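PDB 6CTZ: gentamicin resistance protein from Enterococcus gallinarum, which probably transfers a phosphate group from a guanine nucleotide to the 2''-hydroxyl of aminoglycoside antibiotics such as kanamycin, conferring resistance to them. Local coordinates for residues 128-141 / 216-228. The protein carries 2 engineered substitutions. Residues are numbered along the deposited sequence; the frame is centred on the assembly and turned at random.
Sequences VETAISAGVPVTNL and GDAAISDPDYDYV. With KAN (kanamycin a), chain E.
Ile220 is gripped through its backbone and enclosed through its side chain. Its N-H points almost straight at Pro137 O (N to O 2.8 Å, 177° at the hydrogen), and its own O accepts from Thr139 N at 2.9 Å. These two bonds flank Val138 and define a single beta bridge, with Val138 CA 4.5 Å from Ile220 CA. The side chain branches toward helix 128-133: CG2, anti to the backbone N (chi1 -56° for CG1), meets Val128 CG1 at 3.6 Å, while CD1 ends 3.8 Å from Ala131 CB. Ile132 crosses it at about a right angle, CG1 against CG1, and Val138 CG2 lies against Ile220 CB. Val136 CG1 also touches Ile220 CG1 but comes closest to the backbone, 3.4 Å from Ala219 CA.

Beyond the bridge, Ser221 OG donates to Thr139 O, and Leu141 CD2 packs on Asp222 CB at 3.7 Å and also approaches the Tyr225 ring obliquely, nearest CD1. Gly135, at positive phi, closes helix 128-133 with a Schellman motif, Val136 N bonding to Ala131 O and Gly135 N to Ile132 O. Asp222 OD1 takes Asp224 N in an Asx turn, while its OD2 forms a salt bridge with Lys257. Backbone bonds from Ala219 to Ile189 and from Ser221 to Arg187 tie the bridge to strand 187-189.

At the start of 216-228, Asp217 OD2 accepts from kanamycin N4 (2.8 Å). The segment follows Asp214, a magnesium ligand consistent with the DFG aspartate of protein kinases; the bridge joins the chain after helix 128-133 to that running on from the DFG glycine, Gly216, in the kinase-like fold of the aminoglycoside phosphotransferase family.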
ATOM      1  N   VAL A 128      11.120  15.977  -0.540  1.00 12.47           N
ATOM      2  CA  VAL A 128      11.290  15.018   0.551  0.68 12.73           C
ATOM      3  C   VAL A 128      11.263  15.724   1.904  1.00 12.44           C
ATOM      4  O   VAL A 128      10.693  15.223   2.882  1.00 12.96           O
ATOM      5  CB  VAL A 128      12.584  14.211   0.333  0.68 13.83           C
ATOM      6  CG1 VAL A 128      13.009  13.486   1.596  0.68 16.01           C
ATOM      7  CG2 VAL A 128      12.415  13.233  -0.849  0.68 13.85           C
ATOM      8  N   GLU A 129      11.898  16.902   1.985  1.00 12.36           N
ATOM      9  CA  GLU A 129      11.946  17.628   3.255  1.00 12.57           C
ATOM     10  C   GLU A 129      10.559  18.062   3.714  1.00 13.03           C
ATOM     11  O   GLU A 129      10.277  18.055   4.917  1.00 13.19           O
ATOM     12  CB  GLU A 129      12.904  18.818   3.165  1.00 14.22           C
ATOM     13  CG  GLU A 129      12.456  19.976   2.279  1.00 16.23           C
ATOM     14  CD  GLU A 129      12.748  19.788   0.796  1.00 17.96           C
ATOM     15  OE1 GLU A 129      13.184  18.685   0.374  1.00 17.44           O
ATOM     16  OE2 GLU A 129      12.529  20.766   0.051  1.00 20.20           O
ATOM     17  N   THR A 130       9.672  18.412   2.778  1.00 12.73           N
ATOM     18  CA  THR A 130       8.306  18.755   3.157  1.00 13.34           C
ATOM     19  C   THR A 130       7.580  17.535   3.707  1.00 13.39           C
ATOM     20  O   THR A 130       6.876  17.615   4.724  1.00 13.46           O
ATOM     21  CB  THR A 130       7.578  19.318   1.940  1.00 15.05           C
ATOM     22  OG1 THR A 130       8.283  20.478   1.471  1.00 16.42           O
ATOM     23  CG2 THR A 130       6.135  19.696   2.295  1.00 16.72           C
ATOM     24  N   ALA A 131       7.749  16.387   3.054  1.00 12.71           N
ATOM     25  CA  ALA A 131       7.149  15.163   3.567  1.00 11.81           C
ATOM     26  C   ALA A 131       7.674  14.817   4.957  1.00 11.34           C
ATOM     27  O   ALA A 131       6.887  14.479   5.851  1.00 12.17           O
ATOM     28  CB  ALA A 131       7.391  14.017   2.587  1.00 12.86           C
ATOM     29  N   ILE A 132       8.996  14.914   5.173  1.00 11.37           N
ATOM     30  CA  ILE A 132       9.541  14.598   6.493  1.00 11.75           C
ATOM     31  C   ILE A 132       8.948  15.522   7.553  1.00 11.63           C
ATOM     32  O   ILE A 132       8.618  15.089   8.667  1.00 13.53           O
ATOM     33  CB  ILE A 132      11.080  14.647   6.489  1.00 12.53           C
ATOM     34  CG1 ILE A 132      11.653  13.601   5.529  1.00 13.63           C
ATOM     35  CG2 ILE A 132      11.625  14.420   7.899  1.00 13.59           C
ATOM     36  CD1 ILE A 132      13.151  13.787   5.278  1.00 15.20           C
ATOM     37  N   SER A 133       8.800  16.812   7.220  1.00 11.97           N
ATOM     38  CA  SER A 133       8.219  17.770   8.155  1.00 13.67           C
ATOM     39  C   SER A 133       6.776  17.423   8.504  1.00 14.05           C
ATOM     40  O   SER A 133       6.288  17.836   9.562  1.00 16.61           O
ATOM     41  CB  SER A 133       8.305  19.176   7.553  1.00 15.45           C
ATOM     42  OG  SER A 133       7.244  19.419   6.637  1.00 17.74           O
ATOM     43  N   ALA A 134       6.086  16.683   7.636  1.00 13.19           N
ATOM     44  CA  ALA A 134       4.719  16.233   7.854  1.00 14.43           C
ATOM     45  C   ALA A 134       4.643  14.884   8.558  1.00 14.98           C
ATOM     46  O   ALA A 134       3.570  14.277   8.592  1.00 18.83           O
ATOM     47  CB  ALA A 134       3.960  16.178   6.525  1.00 15.64           C
ATOM     48  N   GLY A 135       5.752  14.396   9.105  1.00 13.28           N
ATOM     49  CA  GLY A 135       5.753  13.142   9.829  1.00 13.53           C
ATOM     50  C   GLY A 135       5.989  11.901   8.995  1.00 12.47           C
ATOM     51  O   GLY A 135       5.811  10.789   9.512  1.00 14.82           O
ATOM     52  N   VAL A 136       6.370  12.045   7.729  1.00 11.83           N
ATOM     53  CA  VAL A 136       6.677  10.882   6.895  1.00 11.60           C
ATOM     54  C   VAL A 136       8.030  10.332   7.338  1.00 12.21           C
ATOM     55  O   VAL A 136       9.017  11.078   7.356  1.00 13.10           O
ATOM     56  CB  VAL A 136       6.667  11.256   5.405  1.00 11.50           C
ATOM     57  CG1 VAL A 136       7.016  10.060   4.542  1.00 11.79           C
ATOM     58  CG2 VAL A 136       5.299  11.806   5.013  1.00 12.20           C
ATOM     59  N   PRO A 137       8.125   9.066   7.732  1.00 11.89           N
ATOM     60  CA  PRO A 137       9.407   8.533   8.199  1.00 13.23           C
ATOM     61  C   PRO A 137      10.350   8.270   7.039  1.00 13.34           C
ATOM     62  O   PRO A 137       9.934   8.016   5.908  1.00 13.53           O
ATOM     63  CB  PRO A 137       9.008   7.211   8.862  1.00 14.87           C
ATOM     64  CG  PRO A 137       7.814   6.774   8.075  1.00 14.73           C
ATOM     65  CD  PRO A 137       7.063   8.046   7.750  1.00 13.15           C
ATOM     66  N   VAL A 138      11.641   8.337   7.340  1.00 14.13           N
ATOM     67  CA  VAL A 138      12.678   7.941   6.392  1.00 14.40           C
ATOM     68  C   VAL A 138      13.009   6.485   6.694  1.00 16.09           C
ATOM     69  O   VAL A 138      13.517   6.166   7.772  1.00 18.43           O
ATOM     70  CB  VAL A 138      13.918   8.837   6.506  1.00 16.43           C
ATOM     71  CG1 VAL A 138      15.003   8.361   5.550  1.00 17.70           C
ATOM     72  CG2 VAL A 138      13.542  10.297   6.246  1.00 16.86           C
ATOM     73  N   THR A 139      12.687   5.598   5.758  1.00 16.72           N
ATOM     74  CA  THR A 139      12.853   4.162   5.937  1.00 19.91           C
ATOM     75  C   THR A 139      14.004   3.726   5.052  1.00 22.60           C
ATOM     76  O   THR A 139      13.845   3.627   3.830  1.00 24.75           O
ATOM     77  CB  THR A 139      11.590   3.415   5.510  1.00 24.48           C
ATOM     78  OG1 THR A 139      10.472   3.876   6.279  1.00 27.78           O
ATOM     79  CG2 THR A 139      11.776   1.903   5.700  1.00 26.00           C
ATOM     80  N   ASN A 140      15.141   3.434   5.667  1.00 23.51           N
ATOM     81  CA  ASN A 140      16.240   2.796   4.949  1.00 25.36           C
ATOM     82  C   ASN A 140      15.833   1.367   4.613  1.00 23.95           C
ATOM     83  O   ASN A 140      15.775   0.509   5.498  1.00 23.75           O
ATOM     84  CB  ASN A 140      17.496   2.815   5.815  1.00 28.85           C
ATOM     85  CG  ASN A 140      18.716   2.270   5.095  1.00 31.58           C
ATOM     86  OD1 ASN A 140      18.659   1.231   4.433  1.00 32.27           O
ATOM     87  ND2 ASN A 140      19.833   2.975   5.221  1.00 33.83           N
ATOM     88  N   LEU A 141      15.566   1.105   3.330  1.00 22.88           N
ATOM     89  CA  LEU A 141      14.988  -0.179   2.949  1.00 21.99           C
ATOM     90  C   LEU A 141      15.974  -1.329   3.132  1.00 22.33           C
ATOM     91  O   LEU A 141      15.567  -2.443   3.483  1.00 21.77           O
ATOM     92  CB  LEU A 141      14.460  -0.109   1.516  1.00 23.64           C
ATOM     93  CG  LEU A 141      13.640  -1.304   1.046  1.00 23.41           C
ATOM     94  CD1 LEU A 141      12.570  -1.646   2.073  1.00 24.01           C
ATOM     95  CD2 LEU A 141      13.020  -1.004  -0.311  1.00 22.78           C
ATOM     96  N   GLY A 216      -1.296   5.378   4.474  1.00 10.17           N
ATOM     97  CA  GLY A 216      -0.749   5.115   5.792  1.00 11.07           C
ATOM     98  C   GLY A 216       0.669   4.578   5.798  1.00 10.16           C
ATOM     99  O   GLY A 216       1.369   4.724   6.807  1.00 10.49           O
ATOM    100  N   ASP A 217       1.111   3.968   4.702  1.00 10.09           N
ATOM    101  CA  ASP A 217       2.473   3.469   4.589  1.00 10.15           C
ATOM    102  C   ASP A 217       3.407   4.459   3.908  1.00  9.87           C
ATOM    103  O   ASP A 217       4.528   4.092   3.558  1.00 11.34           O
ATOM    104  CB  ASP A 217       2.492   2.111   3.881  1.00 11.64           C
ATOM    105  CG  ASP A 217       1.957   1.001   4.754  1.00 14.30           C
ATOM    106  OD1 ASP A 217       2.496   0.793   5.868  1.00 17.93           O
ATOM    107  OD2 ASP A 217       1.001   0.329   4.334  1.00 17.12           O
ATOM    108  N   ALA A 218       2.983   5.705   3.719  1.00  9.78           N
ATOM    109  CA  ALA A 218       3.842   6.677   3.053  1.00  9.90           C
ATOM    110  C   ALA A 218       5.177   6.797   3.778  1.00  9.98           C
ATOM    111  O   ALA A 218       5.243   6.822   5.013  1.00 11.12           O
ATOM    112  CB  ALA A 218       3.161   8.044   2.976  1.00 11.97           C
ATOM    113  N   ALA A 219       6.252   6.851   2.999  1.00  9.82           N
ATOM    114  CA  ALA A 219       7.592   6.822   3.566  1.00 10.87           C
ATOM    115  C   ALA A 219       8.536   7.522   2.603  1.00 10.50           C
ATOM    116  O   ALA A 219       8.232   7.683   1.419  1.00 10.69           O
ATOM    117  CB  ALA A 219       8.062   5.385   3.814  1.00 12.23           C
ATOM    118  N   ILE A 220       9.679   7.957   3.122  1.00 10.84           N
ATOM    119  CA  ILE A 220      10.798   8.357   2.276  1.00 11.08           C
ATOM    120  C   ILE A 220      11.650   7.104   2.120  1.00 11.88           C
ATOM    121  O   ILE A 220      12.277   6.648   3.084  1.00 12.97           O
ATOM    122  CB  ILE A 220      11.607   9.505   2.895  1.00 12.21           C
ATOM    123  CG1 ILE A 220      10.699  10.708   3.190  1.00 13.20           C
ATOM    124  CG2 ILE A 220      12.766   9.870   1.970  1.00 14.35           C
ATOM    125  CD1 ILE A 220       9.890  11.167   2.008  1.00 13.82           C
ATOM    126  N   SER A 221      11.618   6.503   0.936  1.00 10.55           N
ATOM    127  CA  SER A 221      12.233   5.191   0.772  1.00 10.78           C
ATOM    128  C   SER A 221      12.569   4.974  -0.701  1.00 10.86           C
ATOM    129  O   SER A 221      12.645   5.927  -1.484  1.00 11.28           O
ATOM    130  CB  SER A 221      11.300   4.102   1.329  1.00 12.86           C
ATOM    131  OG  SER A 221      11.982   2.870   1.478  1.00 15.51           O
ATOM    132  N   ASP A 222      12.768   3.723  -1.072  1.00 11.55           N
ATOM    133  CA  ASP A 222      13.165   3.393  -2.430  1.00 11.40           C
ATOM    134  C   ASP A 222      11.949   3.500  -3.344  1.00 11.37           C
ATOM    135  O   ASP A 222      10.975   2.765  -3.143  1.00 11.27           O
ATOM    136  CB  ASP A 222      13.697   1.968  -2.443  1.00 12.84           C
ATOM    137  CG  ASP A 222      14.299   1.566  -3.772  1.00 12.64           C
ATOM    138  OD1 ASP A 222      14.006   2.198  -4.817  1.00 13.02           O
ATOM    139  OD2 ASP A 222      15.068   0.587  -3.766  1.00 14.08           O
ATOM    140  N   PRO A 223      11.963   4.381  -4.352  1.00 11.10           N
ATOM    141  CA  PRO A 223      10.790   4.489  -5.238  1.00 11.41           C
ATOM    142  C   PRO A 223      10.436   3.188  -5.932  1.00 11.11           C
ATOM    143  O   PRO A 223       9.268   2.977  -6.286  1.00 12.14           O
ATOM    144  CB  PRO A 223      11.193   5.592  -6.227  1.00 13.05           C
ATOM    145  CG  PRO A 223      12.711   5.581  -6.203  1.00 14.15           C
ATOM    146  CD  PRO A 223      13.055   5.280  -4.774  1.00 12.33           C
ATOM    147  N   ASP A 224      11.403   2.293  -6.137  1.00 10.61           N
ATOM    148  CA  ASP A 224      11.075   1.012  -6.757  1.00 11.12           C
ATOM    149  C   ASP A 224      10.145   0.167  -5.898  1.00 11.95           C
ATOM    150  O   ASP A 224       9.516  -0.768  -6.417  1.00 11.16           O
ATOM    151  CB  ASP A 224      12.352   0.238  -7.070  1.00 11.72           C
ATOM    152  CG  ASP A 224      13.202   0.915  -8.126  1.00 12.99           C
ATOM    153  OD1 ASP A 224      12.651   1.694  -8.932  1.00 13.75           O
ATOM    154  OD2 ASP A 224      14.423   0.652  -8.169  1.00 13.36           O
ATOM    155  N   TYR A 225      10.051   0.452  -4.594  1.00 11.32           N
ATOM    156  CA  TYR A 225       9.126  -0.313  -3.764  1.00 12.18           C
ATOM    157  C   TYR A 225       7.676  -0.126  -4.207  1.00 12.44           C
ATOM    158  O   TYR A 225       6.851  -1.027  -4.014  1.00 13.16           O
ATOM    159  CB  TYR A 225       9.278   0.020  -2.272  1.00 13.51           C
ATOM    160  CG  TYR A 225       8.504  -0.971  -1.452  1.00 14.50           C
ATOM    161  CD1 TYR A 225       9.039  -2.224  -1.176  1.00 15.84           C
ATOM    162  CD2 TYR A 225       7.207  -0.691  -1.009  1.00 15.19           C
ATOM    163  CE1 TYR A 225       8.326  -3.168  -0.462  1.00 16.61           C
ATOM    164  CE2 TYR A 225       6.481  -1.635  -0.292  1.00 16.72           C
ATOM    165  CZ  TYR A 225       7.052  -2.869  -0.017  1.00 16.67           C
ATOM    166  OH  TYR A 225       6.347  -3.819   0.682  1.00 19.66           O
ATOM    167  N   ASP A 226       7.345   1.016  -4.817  1.00 11.73           N
ATOM    168  CA  ASP A 226       5.958   1.220  -5.229  1.00 12.66           C
ATOM    169  C   ASP A 226       5.562   0.359  -6.416  1.00 12.46           C
ATOM    170  O   ASP A 226       4.408   0.428  -6.848  1.00 13.78           O
ATOM    171  CB  ASP A 226       5.655   2.701  -5.482  1.00 12.75           C
ATOM    172  CG  ASP A 226       5.123   3.423  -4.243  1.00 10.76           C
ATOM    173  OD1 ASP A 226       4.823   2.774  -3.208  1.00 11.41           O
ATOM    174  OD2 ASP A 226       4.981   4.662  -4.327  1.00 11.37           O
ATOM    175  N   TYR A 227       6.469  -0.464  -6.946  1.00 11.09           N
ATOM    176  CA  TYR A 227       6.078  -1.458  -7.931  1.00 10.32           C
ATOM    177  C   TYR A 227       5.660  -2.794  -7.321  1.00 10.76           C
ATOM    178  O   TYR A 227       5.162  -3.645  -8.063  1.00 11.40           O
ATOM    179  CB  TYR A 227       7.230  -1.724  -8.903  1.00 10.63           C
ATOM    180  CG  TYR A 227       7.573  -0.581  -9.830  1.00 10.06           C
ATOM    181  CD1 TYR A 227       6.696  -0.187 -10.839  1.00 10.62           C
ATOM    182  CD2 TYR A 227       8.802   0.067  -9.737  1.00 10.26           C
ATOM    183  CE1 TYR A 227       7.013   0.831 -11.704  1.00 11.59           C
ATOM    184  CE2 TYR A 227       9.135   1.095 -10.612  1.00 10.59           C
ATOM    185  CZ  TYR A 227       8.233   1.473 -11.587  1.00 10.68           C
ATOM    186  OH  TYR A 227       8.530   2.473 -12.480  1.00 13.07           O
ATOM    187  N   VAL A 228       5.842  -3.008  -6.009  1.00 10.21           N
ATOM    188  CA  VAL A 228       5.737  -4.363  -5.452  1.00  9.97           C
ATOM    189  C   VAL A 228       4.360  -4.977  -5.682  1.00  9.94           C
ATOM    190  O   VAL A 228       4.259  -6.141  -6.091  1.00 10.70           O
ATOM    191  CB  VAL A 228       6.182  -4.424  -3.977  1.00 12.49           C
ATOM    192  CG1 VAL A 228       5.272  -3.626  -3.064  1.00 14.10           C
ATOM    193  CG2 VAL A 228       6.249  -5.881  -3.507  1.00 15.66           C
TER
HETATM  194  C1  KAN E 404      -1.112 -10.514   0.665  1.00 19.28           C
HETATM  195  C2  KAN E 404      -0.207 -11.645   0.175  1.00 21.22           C
HETATM  196  C3  KAN E 404      -0.759 -12.211  -1.116  1.00 23.66           C
HETATM  197  C4  KAN E 404      -2.167 -12.710  -0.829  1.00 24.99           C
HETATM  198  C5  KAN E 404      -3.051 -11.585  -0.300  1.00 25.25           C
HETATM  199  C6  KAN E 404      -4.441 -12.089   0.076  1.00 28.14           C
HETATM  200  C7  KAN E 404      -1.324  -5.266  -0.040  1.00 10.92           C
HETATM  201  C8  KAN E 404      -1.382  -5.999   1.297  1.00 11.34           C
HETATM  202  C9  KAN E 404      -0.869  -7.434   1.133  1.00 13.46           C
HETATM  203  C10 KAN E 404      -1.640  -8.193   0.052  1.00 14.43           C
HETATM  204  C11 KAN E 404      -1.627  -7.411  -1.263  1.00 14.60           C
HETATM  205  C12 KAN E 404      -2.166  -5.997  -1.078  1.00 12.68           C
HETATM  206  C13 KAN E 404      -0.810  -5.417   3.586  1.00 13.67           C
HETATM  207  C14 KAN E 404      -0.589  -4.112   4.334  1.00 14.98           C
HETATM  208  C15 KAN E 404       0.863  -3.671   4.131  1.00 16.52           C
HETATM  209  C16 KAN E 404       1.803  -4.781   4.585  1.00 17.65           C
HETATM  210  C17 KAN E 404       1.453  -6.074   3.873  1.00 18.07           C
HETATM  211  C18 KAN E 404       2.306  -7.206   4.425  1.00 21.09           C
HETATM  212  N1  KAN E 404      -5.197 -10.975   0.619  1.00 29.41           N
HETATM  213  N2  KAN E 404      -2.409  -8.091  -2.290  1.00 17.34           N
HETATM  214  N3  KAN E 404      -1.792  -3.892   0.136  1.00 11.54           N
HETATM  215  N4  KAN E 404       1.176  -2.440   4.848  1.00 19.29           N
HETATM  216  O5  KAN E 404      -2.477 -10.912   0.827  1.00 22.00           O
HETATM  217  O6  KAN E 404       1.108 -11.125  -0.041  1.00 22.82           O
HETATM  218  O7  KAN E 404       0.053 -13.291  -1.589  1.00 25.13           O
HETATM  219  O8  KAN E 404      -2.727 -13.232  -2.035  1.00 26.69           O
HETATM  220  O9  KAN E 404      -1.002  -9.432  -0.264  1.00 16.85           O
HETATM  221  O10 KAN E 404      -1.031  -8.136   2.377  1.00 15.58           O
HETATM  222  O11 KAN E 404      -0.558  -5.239   2.193  1.00 12.22           O
HETATM  223  O12 KAN E 404       0.091  -6.395   4.098  1.00 16.04           O
HETATM  224  O13 KAN E 404      -1.531  -3.154   3.845  1.00 17.45           O
HETATM  225  O14 KAN E 404       3.176  -4.473   4.286  1.00 19.06           O
HETATM  226  O15 KAN E 404       1.973  -8.420   3.744  0.65 22.46           O